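Local coordinates for protein probable mRNA-capping enzyme (Acanthamoeba polyphaga mimivirus, PDB 3BGY) that removes the terminal phosphate from the 5'-triphosphate end of mRNA, the first step of cap synthesis, through this N-terminal metal-dependent tunnel triphosphatase domain, at residues A[37-42]-A[211-215]; A[113-117]-A[161-165]; A[124-128]-A[147-152]. All blocks are in the same frame, centred on the assembly; numbering follows the deposited sequence. Where two conformers were deposited one is given.

Contact 1: residues A[37-42]-A[211-215]; sequences EFEVSF and LELEL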
loop_
_atom_site.group_PDB
_atom_site.type_symbol
_atom_site.label_atom_id
_atom_site.label_comp_id
_atom_site.label_asym_id
_atom_site.label_seq_id
_atom_site.Cartn_x
_atom_site.Cartn_y
_atom_site.Cartn_z
ATOM N N GLU A 37 1.598 -10.597 -0.733
ATOM C CA GLU A 37 0.346 -9.827 -0.787
ATOM C C GLU A 37 -0.051 -9.806 -2.235
ATOM O O GLU A 37 0.814 -9.902 -3.087
ATOM C CB GLU A 37 0.554 -8.411 -0.279
ATOM C CG GLU A 37 0.917 -8.332 1.228
ATOM C CD GLU A 37 -0.033 -9.089 2.176
ATOM O OE1 GLU A 37 -1.253 -9.204 1.903
ATOM O OE2 GLU A 37 0.457 -9.578 3.218
ATOM N N PHE A 38 -1.346 -9.725 -2.512
ATOM C CA PHE A 38 -1.835 -9.729 -3.889
ATOM C C PHE A 38 -2.712 -8.484 -4.002
ATOM O O PHE A 38 -3.724 -8.344 -3.306
ATOM C CB PHE A 38 -2.621 -11.017 -4.140
ATOM C CG PHE A 38 -3.075 -11.196 -5.564
ATOM C CD1 PHE A 38 -4.213 -10.526 -6.039
ATOM C CD2 PHE A 38 -2.399 -12.066 -6.416
ATOM C CE1 PHE A 38 -4.696 -10.717 -7.340
ATOM C CE2 PHE A 38 -2.874 -12.277 -7.748
ATOM C CZ PHE A 38 -4.023 -11.598 -8.197
ATOM N N GLU A 39 -2.415 -7.677 -5.020
ATOM C CA GLU A 39 -3.080 -6.399 -5.192
ATOM C C GLU A 39 -3.381 -6.087 -6.648
ATOM O O GLU A 39 -2.549 -6.382 -7.512
ATOM C CB GLU A 39 -2.084 -5.346 -4.635
ATOM C CG GLU A 39 -2.282 -3.882 -4.949
ATOM C CD GLU A 39 -1.173 -3.002 -4.366
ATOM O OE1 GLU A 39 -1.038 -2.948 -3.126
ATOM O OE2 GLU A 39 -0.451 -2.354 -5.151
ATOM N N VAL A 40 -4.568 -5.544 -6.905
ATOM C CA VAL A 40 -4.887 -5.079 -8.265
ATOM C C VAL A 40 -4.926 -3.559 -8.125
ATOM O O VAL A 40 -5.744 -3.028 -7.393
ATOM C CB VAL A 40 -6.211 -5.606 -8.802
ATOM C CG1 VAL A 40 -6.396 -5.131 -10.262
ATOM C CG2 VAL A 40 -6.217 -7.127 -8.780
ATOM N N SER A 41 -4.035 -2.876 -8.843
ATOM C CA SER A 41 -3.930 -1.418 -8.776
ATOM C C SER A 41 -4.630 -0.791 -9.983
ATOM O O SER A 41 -4.336 -1.148 -11.126
ATOM C CB SER A 41 -2.442 -1.005 -8.724
ATOM O OG SER A 41 -2.283 0.406 -8.831
ATOM N N PHE A 42 -5.586 0.100 -9.715
ATOM C CA PHE A 42 -6.340 0.781 -10.771
ATOM C C PHE A 42 -5.641 2.070 -11.118
ATOM O O PHE A 42 -5.307 2.843 -10.233
ATOM C CB PHE A 42 -7.780 1.048 -10.344
ATOM C CG PHE A 42 -8.612 -0.182 -10.223
ATOM C CD1 PHE A 42 -8.469 -1.041 -9.123
ATOM C CD2 PHE A 42 -9.530 -0.522 -11.244
ATOM C CE1 PHE A 42 -9.234 -2.250 -9.034
ATOM C CE2 PHE A 42 -10.301 -1.742 -11.149
ATOM C CZ PHE A 42 -10.136 -2.585 -10.043
ATOM N N LEU A 211 -6.087 3.639 -6.024
ATOM C CA LEU A 211 -7.204 2.715 -5.774
ATOM C C LEU A 211 -6.710 1.301 -5.973
ATOM O O LEU A 211 -6.098 0.974 -7.005
ATOM C CB LEU A 211 -8.360 2.948 -6.756
ATOM C CG LEU A 211 -9.537 1.950 -6.764
ATOM C CD1 LEU A 211 -10.314 1.986 -5.449
ATOM C CD2 LEU A 211 -10.486 2.268 -7.923
ATOM N N GLU A 212 -6.939 0.454 -4.974
ATOM C CA GLU A 212 -6.518 -0.935 -5.119
ATOM C C GLU A 212 -7.521 -1.892 -4.544
ATOM O O GLU A 212 -8.292 -1.529 -3.678
ATOM C CB GLU A 212 -5.234 -1.235 -4.326
ATOM C CG GLU A 212 -3.987 -0.478 -4.695
ATOM C CD GLU A 212 -3.765 0.733 -3.819
ATOM O OE1 GLU A 212 -4.144 0.711 -2.624
ATOM O OE2 GLU A 212 -3.200 1.710 -4.328
ATOM N N LEU A 213 -7.562 -3.100 -5.104
ATOM C CA LEU A 213 -8.385 -4.179 -4.555
ATOM C C LEU A 213 -7.334 -5.163 -4.029
ATOM O O LEU A 213 -6.604 -5.778 -4.815
ATOM C CB LEU A 213 -9.269 -4.857 -5.624
ATOM C CG LEU A 213 -9.984 -6.133 -5.118
ATOM C CD1 LEU A 213 -11.082 -5.770 -4.130
ATOM C CD2 LEU A 213 -10.541 -6.935 -6.266
ATOM N N GLU A 214 -7.223 -5.278 -2.700
ATOM C CA GLU A 214 -6.241 -6.178 -2.087
ATOM C C GLU A 214 -6.920 -7.412 -1.497
ATOM O O GLU A 214 -7.966 -7.301 -0.859
ATOM C CB GLU A 214 -5.449 -5.462 -0.974
ATOM C CG GLU A 214 -4.990 -4.053 -1.320
ATOM C CD GLU A 214 -3.611 -3.707 -0.798
ATOM O OE1 GLU A 214 -3.174 -4.265 0.235
ATOM O OE2 GLU A 214 -2.961 -2.847 -1.429
ATOM N N LEU A 215 -6.307 -8.581 -1.690
ATOM C CA LEU A 215 -6.847 -9.839 -1.162
ATOM C C LEU A 215 -6.445 -10.013 0.311
ATOM O O LEU A 215 -5.375 -9.545 0.748
ATOM C CB LEU A 215 -6.357 -11.053 -1.959
ATOM C CG LEU A 215 -6.866 -11.049 -3.402
ATOM C CD1 LEU A 215 -6.430 -12.341 -4.022
ATOM C CD2 LEU A 215 -8.371 -10.913 -3.502
HETATM O O HOH W 1 -2.844 -9.094 -0.150
HETATM O O HOH W 2 -2.218 1.695 -6.663
HETATM O O HOH W 3 -4.047 3.492 -8.086
#
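Val40 and Leu213 face each other as a hydrogen-bonded pair in two antiparallel strands, with Leu213 N 2.9 Å from Val40 O and in the plane of that carbonyl. On their face of the sheet the contact is apolar. Phe42 CB and CG both rest against Leu211 CD2, CB at 3.8 Å, while the ring turns its edge to Leu211 O. Farther along, with CG anti to the backbone N (chi1 -175°), the Phe38 ring is carried alongside Leu215, CD1 of Phe38 sitting 3.5 Å from CD1 of Leu215.

The other face carries acids. Glu39 is fully stretched (chi2 -178°) and runs alongside Glu214; its CG and CD also meet Glu212 CG, CD at 3.8 Å. Glu39 OE1 comes 2.6 Å from Glu214 OE2 in one conformer of Glu214, so the spacing is doubtful. One water bridges Ser41 OG to Glu212 OE2, and Ser41 OG also bonds Lys43. Paired glutamate-rich strands of this kind hold the metal in related tunnel triphosphatases, so these acids probably line the catalytic tunnel.

Helix 221-235 packs on Val40, Phe42 and Leu213, and helix 17-32 on Phe38 and Leu215. Strands 142-152 and 186-196 continue the barrel beyond strands 36-42 and 208-215 respectively.

Contact 2: residues A[113-117]-A[161-165]; sequences IVSLD and KPKIT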
loop_
_atom_site.group_PDB
_atom_site.type_symbol
_atom_site.label_atom_id
_atom_site.label_comp_id
_atom_site.label_asym_id
_atom_site.label_seq_id
_atom_site.Cartn_x
_atom_site.Cartn_y
_atom_site.Cartn_z
ATOM N N ILE A 113 14.568 5.893 12.312
ATOM C CA ILE A 113 13.583 4.976 11.727
ATOM C C ILE A 113 13.838 3.494 12.065
ATOM O O ILE A 113 12.912 2.795 12.509
ATOM C CB ILE A 113 13.414 5.239 10.181
ATOM C CG1 ILE A 113 12.830 6.630 9.951
ATOM C CG2 ILE A 113 12.518 4.178 9.503
ATOM C CD1 ILE A 113 11.415 6.879 10.529
ATOM N N VAL A 114 15.077 3.028 11.919
ATOM C CA VAL A 114 15.390 1.636 12.250
ATOM C C VAL A 114 15.425 1.355 13.764
ATOM O O VAL A 114 15.436 0.194 14.169
ATOM C CB VAL A 114 16.691 1.093 11.571
ATOM C CG1 VAL A 114 16.562 1.151 10.061
ATOM C CG2 VAL A 114 17.947 1.834 12.058
ATOM N N SER A 115 15.387 2.410 14.580
ATOM C CA SER A 115 15.412 2.260 16.044
ATOM C C SER A 115 14.017 2.042 16.618
ATOM O O SER A 115 13.880 1.550 17.737
ATOM C CB SER A 115 16.047 3.490 16.716
ATOM O OG SER A 115 15.111 4.556 16.898
ATOM N N LEU A 116 12.990 2.431 15.858
ATOM C CA LEU A 116 11.611 2.295 16.294
ATOM C C LEU A 116 11.153 0.871 16.470
ATOM O O LEU A 116 11.478 -0.015 15.683
ATOM C CB LEU A 116 10.641 3.027 15.340
ATOM C CG LEU A 116 10.660 4.563 15.298
ATOM C CD1 LEU A 116 9.669 5.074 14.251
ATOM C CD2 LEU A 116 10.294 5.126 16.676
ATOM N N ASP A 117 10.434 0.664 17.567
ATOM C CA ASP A 117 9.846 -0.618 17.897
ATOM C C ASP A 117 8.406 -0.571 17.371
ATOM O O ASP A 117 7.756 0.477 17.448
ATOM C CB ASP A 117 9.819 -0.828 19.419
ATOM C CG ASP A 117 11.174 -1.181 19.990
ATOM O OD1 ASP A 117 11.941 -1.913 19.324
ATOM O OD2 ASP A 117 11.457 -0.744 21.124
ATOM N N LYS A 161 18.075 -6.307 11.926
ATOM C CA LYS A 161 17.548 -5.208 11.098
ATOM C C LYS A 161 18.570 -4.774 10.038
ATOM O O LYS A 161 19.752 -5.094 10.171
ATOM C CB LYS A 161 17.166 -4.017 11.990
ATOM C CG LYS A 161 15.742 -4.081 12.518
ATOM C CD LYS A 161 15.418 -2.837 13.313
ATOM C CE LYS A 161 14.224 -3.035 14.229
ATOM N NZ LYS A 161 13.971 -1.836 15.070
ATOM N N PRO A 162 18.126 -4.102 8.938
ATOM C CA PRO A 162 19.122 -3.694 7.934
ATOM C C PRO A 162 20.092 -2.609 8.409
ATOM O O PRO A 162 19.714 -1.685 9.133
ATOM C CB PRO A 162 18.261 -3.222 6.773
ATOM C CG PRO A 162 17.023 -2.721 7.426
ATOM C CD PRO A 162 16.764 -3.786 8.457
ATOM N N LYS A 163 21.343 -2.750 8.001
ATOM C CA LYS A 163 22.386 -1.820 8.387
ATOM C C LYS A 163 22.346 -0.507 7.625
ATOM O O LYS A 163 22.253 -0.497 6.400
ATOM C CB LYS A 163 23.782 -2.462 8.279
ATOM C CG LYS A 163 24.015 -3.367 7.069
ATOM C CD LYS A 163 25.245 -2.969 6.260
ATOM C CE LYS A 163 25.379 -3.824 5.003
ATOM N NZ LYS A 163 26.317 -3.225 4.010
ATOM N N ILE A 164 22.377 0.591 8.378
ATOM C CA ILE A 164 22.385 1.931 7.796
ATOM C C ILE A 164 23.817 2.273 7.392
ATOM O O ILE A 164 24.710 2.330 8.239
ATOM C CB ILE A 164 21.802 2.984 8.786
ATOM C CG1 ILE A 164 20.321 2.676 9.078
ATOM C CG2 ILE A 164 21.975 4.418 8.253
ATOM C CD1 ILE A 164 19.442 2.454 7.809
ATOM N N THR A 165 24.034 2.432 6.086
ATOM C CA THR A 165 25.358 2.773 5.563
ATOM C C THR A 165 25.515 4.279 5.386
ATOM O O THR A 165 26.635 4.803 5.382
ATOM C CB THR A 165 25.656 2.086 4.196
ATOM O OG1 THR A 165 24.824 2.638 3.171
ATOM C CG2 THR A 165 25.431 0.563 4.273
HETATM O O HOH W 4 12.351 -2.812 16.886
#
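Helix 106-115 and the residues after it meet the loop that joins strand 142-152 to strand 169-183, and a lysine and a small apolar patch make the junction at the surface of the domain. Lys161 reaches across with its chain extended beyond CG, which brings the ammonium group to two main-chain carbonyls, of Val114 and Leu116: NZ lies 2.7 Å from Val114 O and 3.1 Å from Leu116 O. Neither approach follows the plane of its carbonyl; the donor is tilted 34° from that of Val114 and stands above that of Leu116. A water adds a third bond, accepting from Lys161 NZ at 2.6 Å while donating to Leu116 O and to Asp117 OD1, so the carboxylate of Asp117 is tied to the lysine through water.

Farther along the loop, Ile164 packs against Val114, the two side chains running antiparallel past one another. Both valine branches take part: CG1 is 3.9 Å from Ile164 CD1, and CG2 is 3.9 Å from Ile164 CG1.

Beneath lie two barrel strands: Leu76 of strand 66-77 touches both Val114 and Ile164, and Tyr84 of strand 83-88 touches Lys161 and Pro162. Ile164 also leans on Asn107 and Ser110, earlier in helix 106-115.

Contact 3: residues A[124-128]-A[147-152]; sequences IVYKN and TEEIPL. With ACT (acetate ion), chain D.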
loop_
_atom_site.group_PDB
_atom_site.type_symbol
_atom_site.label_atom_id
_atom_site.label_comp_id
_atom_site.label_asym_id
_atom_site.label_seq_id
_atom_site.Cartn_x
_atom_site.Cartn_y
_atom_site.Cartn_z
ATOM N N ILE A 124 5.618 -1.522 10.811
ATOM C CA ILE A 124 6.931 -1.633 10.179
ATOM C C ILE A 124 6.970 -2.839 9.266
ATOM O O ILE A 124 6.534 -3.932 9.643
ATOM C CB ILE A 124 8.042 -1.796 11.263
ATOM C CG1 ILE A 124 7.974 -0.644 12.267
ATOM C CG2 ILE A 124 9.401 -1.847 10.614
ATOM C CD1 ILE A 124 9.052 -0.663 13.343
ATOM N N VAL A 125 7.457 -2.622 8.040
ATOM C CA VAL A 125 7.557 -3.687 7.067
ATOM C C VAL A 125 8.849 -3.610 6.275
ATOM O O VAL A 125 9.412 -2.533 6.059
ATOM C CB VAL A 125 6.365 -3.683 5.997
ATOM C CG1 VAL A 125 5.008 -3.987 6.644
ATOM C CG2 VAL A 125 6.317 -2.370 5.199
ATOM N N TYR A 126 9.322 -4.776 5.866
ATOM C CA TYR A 126 10.482 -4.865 4.997
ATOM C C TYR A 126 9.885 -5.377 3.683
ATOM O O TYR A 126 9.288 -6.453 3.625
ATOM C CB TYR A 126 11.545 -5.808 5.565
ATOM C CG TYR A 126 12.678 -6.048 4.593
ATOM C CD1 TYR A 126 13.695 -5.084 4.405
ATOM C CD2 TYR A 126 12.712 -7.228 3.820
ATOM C CE1 TYR A 126 14.720 -5.292 3.450
ATOM C CE2 TYR A 126 13.725 -7.449 2.881
ATOM C CZ TYR A 126 14.724 -6.479 2.706
ATOM O OH TYR A 126 15.705 -6.714 1.779
ATOM N N LYS A 127 10.087 -4.600 2.629
ATOM C CA LYS A 127 9.516 -4.905 1.322
ATOM C C LYS A 127 10.593 -5.398 0.389
ATOM O O LYS A 127 11.527 -4.658 0.085
ATOM C CB LYS A 127 8.874 -3.643 0.741
ATOM C CG LYS A 127 7.685 -3.112 1.514
ATOM C CD LYS A 127 7.216 -1.752 0.965
ATOM C CE LYS A 127 6.162 -1.882 -0.143
ATOM N NZ LYS A 127 6.553 -2.741 -1.302
ATOM N N ASN A 128 10.485 -6.657 -0.026
ATOM C CA ASN A 128 11.465 -7.235 -0.946
ATOM C C ASN A 128 10.901 -6.963 -2.336
ATOM O O ASN A 128 10.048 -7.704 -2.837
ATOM C CB ASN A 128 11.652 -8.754 -0.701
ATOM C CG ASN A 128 12.675 -9.394 -1.648
ATOM O OD1 ASN A 128 13.047 -8.828 -2.684
ATOM N ND2 ASN A 128 13.080 -10.608 -1.323
ATOM N N THR A 147 3.620 -9.138 -4.133
ATOM C CA THR A 147 4.875 -8.729 -3.527
ATOM C C THR A 147 5.057 -9.217 -2.102
ATOM O O THR A 147 4.076 -9.407 -1.372
ATOM C CB THR A 147 5.092 -7.195 -3.645
ATOM O OG1 THR A 147 6.451 -6.872 -3.333
ATOM C CG2 THR A 147 4.131 -6.421 -2.775
ATOM N N GLU A 148 6.320 -9.404 -1.728
ATOM C CA GLU A 148 6.678 -9.879 -0.394
ATOM C C GLU A 148 6.863 -8.702 0.540
ATOM O O GLU A 148 7.693 -7.831 0.287
ATOM C CB GLU A 148 7.957 -10.693 -0.481
ATOM C CG GLU A 148 8.339 -11.409 0.790
ATOM C CD GLU A 148 9.712 -12.083 0.696
ATOM O OE1 GLU A 148 10.374 -11.997 -0.364
ATOM O OE2 GLU A 148 10.102 -12.714 1.681
ATOM N N GLU A 149 6.101 -8.698 1.634
ATOM C CA GLU A 149 6.145 -7.629 2.606
ATOM C C GLU A 149 6.155 -8.316 3.946
ATOM O O GLU A 149 5.139 -8.846 4.392
ATOM C CB GLU A 149 4.913 -6.702 2.465
ATOM C CG GLU A 149 4.852 -5.928 1.119
ATOM C CD GLU A 149 3.809 -4.823 1.067
ATOM O OE1 GLU A 149 3.748 -4.002 2.010
ATOM O OE2 GLU A 149 3.071 -4.760 0.059
ATOM N N ILE A 150 7.306 -8.268 4.611
ATOM C CA ILE A 150 7.459 -8.929 5.908
ATOM C C ILE A 150 7.187 -7.958 7.044
ATOM O O ILE A 150 7.917 -6.985 7.219
ATOM C CB ILE A 150 8.890 -9.536 6.012
ATOM C CG1 ILE A 150 9.136 -10.471 4.823
ATOM C CG2 ILE A 150 9.066 -10.277 7.365
ATOM C CD1 ILE A 150 10.545 -11.048 4.720
ATOM N N PRO A 151 6.159 -8.236 7.868
ATOM C CA PRO A 151 5.860 -7.318 8.971
ATOM C C PRO A 151 6.763 -7.605 10.150
ATOM O O PRO A 151 7.099 -8.759 10.424
ATOM C CB PRO A 151 4.404 -7.664 9.333
ATOM C CG PRO A 151 3.920 -8.518 8.203
ATOM C CD PRO A 151 5.126 -9.280 7.781
ATOM N N LEU A 152 7.228 -6.540 10.787
ATOM C CA LEU A 152 8.052 -6.678 11.983
ATOM C C LEU A 152 7.075 -6.327 13.084
ATOM O O LEU A 152 6.588 -5.200 13.133
ATOM C CB LEU A 152 9.232 -5.706 11.952
ATOM C CG LEU A 152 10.478 -6.108 11.173
ATOM C CD1 LEU A 152 10.288 -5.879 9.676
ATOM C CD2 LEU A 152 11.643 -5.279 11.691
HETATM C C ACT D . 18.529 -4.531 2.380
HETATM O O ACT D . 19.889 -4.501 2.354
HETATM O OXT ACT D . 17.893 -5.258 1.656
HETATM C CH3 ACT D . 17.801 -3.676 3.331
HETATM O O HOH W 5 4.313 -3.748 12.238
#
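Tyr126 and Ile150 exchange two main-chain hydrogen bonds, Tyr126 N to Ile150 O and Ile150 N to Tyr126 O, each 2.9 Å. Leu152 N gives a nearly straight bond to Ile124 O (175° at the hydrogen), and Asn128 N one to Glu148 O. In the Ile124-Leu152 pair, a water bridges Ile124 N and Leu152 O in place of a second direct bond.

Apolar contacts gather on the Tyr126 face. Ile124 CG2 is 4.1 Å from Leu152 CB, while Leu152 CD1 lies 4.3 Å from Tyr126 CB. Ile150 CD1 comes to the edge of the tyrosine ring. These are the two arms of the beta hairpin 122-136/142-152, neighbouring strands in the wall of the tunnel barrel; strand 83-88 pairs beyond one arm and strand 36-42 beyond the other.

Among the charged groups, Lys127 and Glu149 run alongside each other. The lysine chain bends at chi3 (90°), laying CE 3.9 Å from Glu149 OE1, yet NZ stays 4.2 Å from Glu149 OE2, beyond a salt bridge. Glu149 OE1 has a long, weak ion pair with Arg85.

The tyrosine hydroxyl donates to an acetate ion, probably from the crystallisation liquor, Tyr126 OH to OXT 2.6 Å in the ring plane.

How the contacts relate
Contacts 1 and 3 belong to the same closed barrel, their centres 16 Å apart. They join where strand 36-42 lies next to strand 142-152: Glu37 N is 2.8 Å from Thr147 O, a probable hydrogen bond. Contact 2 sits outside the wall, its centre 14 Å from that of contact 3, which it meets through Leu116 O and Ile124 CD1, 3.4 Å apart. The acetate at contact 3 lies about 4 Å from the side chain of Pro162 in contact 2. Contacts 1 and 2 do not touch, their nearest atoms being about 18 Å apart, so the helix-loop junction is remote from the acids of contact 1. Along the chain, contact 3 nests within contact 2 and contact 2 within contact 1.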